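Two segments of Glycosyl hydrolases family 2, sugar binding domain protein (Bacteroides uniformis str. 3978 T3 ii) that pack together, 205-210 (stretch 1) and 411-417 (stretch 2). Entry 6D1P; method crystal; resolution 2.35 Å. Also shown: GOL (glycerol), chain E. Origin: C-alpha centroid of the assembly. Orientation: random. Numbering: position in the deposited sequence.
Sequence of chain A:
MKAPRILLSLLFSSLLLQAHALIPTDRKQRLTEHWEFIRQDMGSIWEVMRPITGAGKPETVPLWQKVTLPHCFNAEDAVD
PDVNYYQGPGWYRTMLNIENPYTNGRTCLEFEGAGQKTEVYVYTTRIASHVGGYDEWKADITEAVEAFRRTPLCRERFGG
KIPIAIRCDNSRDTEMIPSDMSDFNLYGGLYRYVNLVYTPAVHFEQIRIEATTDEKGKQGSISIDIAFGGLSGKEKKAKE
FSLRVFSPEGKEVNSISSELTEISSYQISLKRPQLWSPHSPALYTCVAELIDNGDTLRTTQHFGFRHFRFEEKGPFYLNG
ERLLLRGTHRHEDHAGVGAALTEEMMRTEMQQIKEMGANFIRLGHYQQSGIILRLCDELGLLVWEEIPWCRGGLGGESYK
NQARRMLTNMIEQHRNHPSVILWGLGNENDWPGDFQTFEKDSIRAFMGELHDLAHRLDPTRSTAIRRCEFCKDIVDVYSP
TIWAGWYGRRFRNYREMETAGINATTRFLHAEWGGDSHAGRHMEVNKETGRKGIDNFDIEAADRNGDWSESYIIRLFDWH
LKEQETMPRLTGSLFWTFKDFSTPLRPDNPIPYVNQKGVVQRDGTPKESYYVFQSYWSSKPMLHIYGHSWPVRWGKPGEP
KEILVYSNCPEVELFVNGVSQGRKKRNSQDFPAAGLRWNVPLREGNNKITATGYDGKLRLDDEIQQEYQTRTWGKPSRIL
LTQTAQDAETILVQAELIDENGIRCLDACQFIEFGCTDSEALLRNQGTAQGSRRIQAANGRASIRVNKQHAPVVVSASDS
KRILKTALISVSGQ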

# COMPACT_ATOMS: atom_id res chain seq x y z
N GLU A 205 -4.82 36.58 -20.52
CA GLU A 205 -3.88 35.48 -20.32
C GLU A 205 -2.92 35.79 -19.17
O GLU A 205 -2.79 35.00 -18.23
CB GLU A 205 -3.12 35.18 -21.62
CG GLU A 205 -2.64 33.75 -21.72
CD GLU A 205 -2.66 33.21 -23.14
OE1 GLU A 205 -3.56 32.40 -23.47
OE2 GLU A 205 -1.77 33.60 -23.94
N GLN A 206 -2.29 36.96 -19.20
CA GLN A 206 -1.33 37.34 -18.18
C GLN A 206 -1.46 38.82 -17.87
O GLN A 206 -1.74 39.63 -18.76
CB GLN A 206 0.10 36.99 -18.64
CG GLN A 206 1.13 36.92 -17.53
CD GLN A 206 2.47 36.38 -18.03
OE1 GLN A 206 3.07 35.50 -17.41
NE2 GLN A 206 2.95 36.92 -19.16
N ILE A 207 -1.25 39.18 -16.60
CA ILE A 207 -1.31 40.57 -16.14
C ILE A 207 -0.17 40.82 -15.17
O ILE A 207 -0.25 40.46 -13.99
CB ILE A 207 -2.67 40.90 -15.49
CG1 ILE A 207 -3.78 40.86 -16.54
CG2 ILE A 207 -2.64 42.25 -14.75
CD1 ILE A 207 -5.06 41.51 -16.11
N ARG A 208 0.88 41.46 -15.65
CA ARG A 208 2.09 41.69 -14.87
C ARG A 208 2.08 43.13 -14.37
O ARG A 208 1.83 44.07 -15.14
CB ARG A 208 3.33 41.39 -15.72
CG ARG A 208 4.66 41.88 -15.17
CD ARG A 208 5.63 42.07 -16.33
NE ARG A 208 7.03 42.11 -15.91
CZ ARG A 208 8.02 41.54 -16.60
NH1 ARG A 208 7.74 40.90 -17.72
NH2 ARG A 208 9.27 41.60 -16.15
N ILE A 209 2.34 43.31 -13.07
CA ILE A 209 2.22 44.61 -12.42
C ILE A 209 3.51 44.86 -11.66
O ILE A 209 3.80 44.16 -10.67
CB ILE A 209 1.01 44.67 -11.48
CG1 ILE A 209 -0.27 44.36 -12.25
CG2 ILE A 209 0.91 46.05 -10.85
CD1 ILE A 209 -1.52 44.50 -11.41
N GLU A 210 4.28 45.85 -12.10
CA GLU A 210 5.53 46.22 -11.45
C GLU A 210 5.38 47.61 -10.85
O GLU A 210 5.45 48.63 -11.55
CB GLU A 210 6.69 46.17 -12.43
CG GLU A 210 6.88 44.82 -13.11
CD GLU A 210 8.22 44.74 -13.82
OE1 GLU A 210 9.11 45.56 -13.51
OE2 GLU A 210 8.39 43.86 -14.68
N ILE A 411 8.09 32.33 -10.85
CA ILE A 411 8.27 33.77 -11.01
C ILE A 411 7.06 34.38 -11.71
O ILE A 411 6.50 35.37 -11.25
CB ILE A 411 9.57 34.05 -11.78
CG1 ILE A 411 10.78 33.77 -10.88
CG2 ILE A 411 9.57 35.48 -12.30
CD1 ILE A 411 12.07 33.70 -11.64
N GLU A 412 6.64 33.78 -12.82
CA GLU A 412 5.51 34.36 -13.55
C GLU A 412 4.23 34.34 -12.73
O GLU A 412 3.43 35.28 -12.82
CB GLU A 412 5.32 33.63 -14.88
CG GLU A 412 6.25 34.17 -15.97
CD GLU A 412 6.13 33.41 -17.27
OE1 GLU A 412 5.40 32.39 -17.31
OE2 GLU A 412 6.79 33.83 -18.25
N GLN A 413 4.03 33.31 -11.91
CA GLN A 413 2.79 33.15 -11.17
C GLN A 413 2.75 33.96 -9.87
O GLN A 413 1.65 34.25 -9.38
CB GLN A 413 2.54 31.66 -10.87
CG GLN A 413 2.03 30.89 -12.11
CD GLN A 413 2.18 29.37 -12.00
OE1 GLN A 413 2.22 28.80 -10.92
NE2 GLN A 413 2.26 28.72 -13.15
N HIS A 414 3.89 34.33 -9.31
CA HIS A 414 3.92 35.04 -8.04
C HIS A 414 4.55 36.43 -8.10
O HIS A 414 4.66 37.09 -7.06
CB HIS A 414 4.66 34.21 -6.98
CG HIS A 414 3.90 33.02 -6.52
ND1 HIS A 414 4.40 32.11 -5.61
CD2 HIS A 414 2.65 32.59 -6.82
CE1 HIS A 414 3.50 31.17 -5.39
NE2 HIS A 414 2.43 31.45 -6.10
N ARG A 415 4.97 36.91 -9.27
CA ARG A 415 5.72 38.16 -9.31
C ARG A 415 4.91 39.37 -8.87
O ARG A 415 5.51 40.38 -8.49
CB ARG A 415 6.26 38.41 -10.70
CG ARG A 415 5.20 38.53 -11.74
CD ARG A 415 5.89 38.72 -13.05
NE ARG A 415 5.11 38.33 -14.21
CZ ARG A 415 5.67 38.03 -15.37
NH1 ARG A 415 6.99 38.08 -15.48
NH2 ARG A 415 4.94 37.67 -16.42
N ASN A 416 3.58 39.32 -8.92
CA ASN A 416 2.80 40.47 -8.49
C ASN A 416 2.72 40.60 -6.98
O ASN A 416 2.21 41.62 -6.49
CB ASN A 416 1.38 40.40 -9.07
CG ASN A 416 1.34 40.52 -10.58
OD1 ASN A 416 2.35 40.80 -11.23
ND2 ASN A 416 0.16 40.33 -11.16
N HIS A 417 3.20 39.62 -6.23
CA HIS A 417 3.09 39.69 -4.78
C HIS A 417 4.18 40.59 -4.22
O HIS A 417 5.37 40.29 -4.40
CB HIS A 417 3.19 38.31 -4.15
CG HIS A 417 2.04 37.42 -4.49
ND1 HIS A 417 0.82 37.53 -3.87
CD2 HIS A 417 1.92 36.43 -5.40
CE1 HIS A 417 -0.01 36.64 -4.37
NE2 HIS A 417 0.63 35.95 -5.30
C1 GOL E . 4.94 44.40 -5.96
O1 GOL E . 3.57 44.29 -5.80
C2 GOL E . 5.22 44.25 -7.48
O2 GOL E . 4.38 45.07 -8.24
C3 GOL E . 6.70 44.65 -7.62
O3 GOL E . 7.16 44.05 -8.80

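The contact sets a strand, residues 205-210, against a helical segment and a type I beta turn that begins at His414. The turn runs from His414 to His417, closed by the hydrogen bond from His417 N to His414 O at 3.0 Å, and it places Arg415 and Asn416 at its two central positions. Both point their CA-to-CB bonds toward the strand, and between them they account for most of what stretch 2 contributes to the 330 Å² buried here. The backbones come nearest at Ile209 and Asn416, whose CA atoms lie 5.7 Å apart, close enough for a short side chain to reach the strand's main chain.

The hydrogen bonding across the contact uses that closeness. The carboxamide of Asn416 reads the strand as another strand would, offering one donor and one acceptor. Its ND2 donates to Ile207 O at 2.9 Å, nearly straight at 175°, while its OD1 accepts from Ile209 N at 3.1 Å and 156°. The two backbone groups flank Arg208, whose CA sits 3.8 Å from Asn416 OD1. Because both bonds go to main-chain atoms, the isoleucine side chains take no part in them. Ile207 points away from the turn, and Ile209 points sideways.

The second kind of interaction is a stack of like charges. The guanidinium of Arg208 lies flat on that of Arg415, with centres 4.4 Å apart and planes at 19°, and NH1 of Arg208 is 3.7 Å from NH1 of Arg415. Flat packing lets the two groups share their faces and leaves their edges, where the N-H bonds point, available to other partners. Arg208 uses its edge within its own strand: its NE donates to Glu210 OE2 at 2.5 Å in a salt bridge, and its NH2 adds a weak bond to the same OE2 at 2.8 Å. The carboxylate thus offsets part of the charge gathered in the pair.

Earlier in the strand, Gln206 points toward stretch 2 and brings its OE1 to 3.0 Å from Arg415 NH2, and to 3.7 Å from Glu412 CD on the helix. The carboxamide oxygen is the end of Gln206 suited to face a cationic guanidinium; its NE2, 3.5 Å from Arg415 NH2, makes no hydrogen bond there because both are donors.

A glycerol, probably from the crystallisation liquor, bridges the two backbones. Its O2 donates to Ile209 O at 2.7 Å and its O1 to Asn416 O at 3.1 Å, so it occupies carbonyls that the direct contact leaves free. The rule to read here is economical: one turn asparagine pairs with the strand's backbone, and the neighbouring arginine covers a side chain.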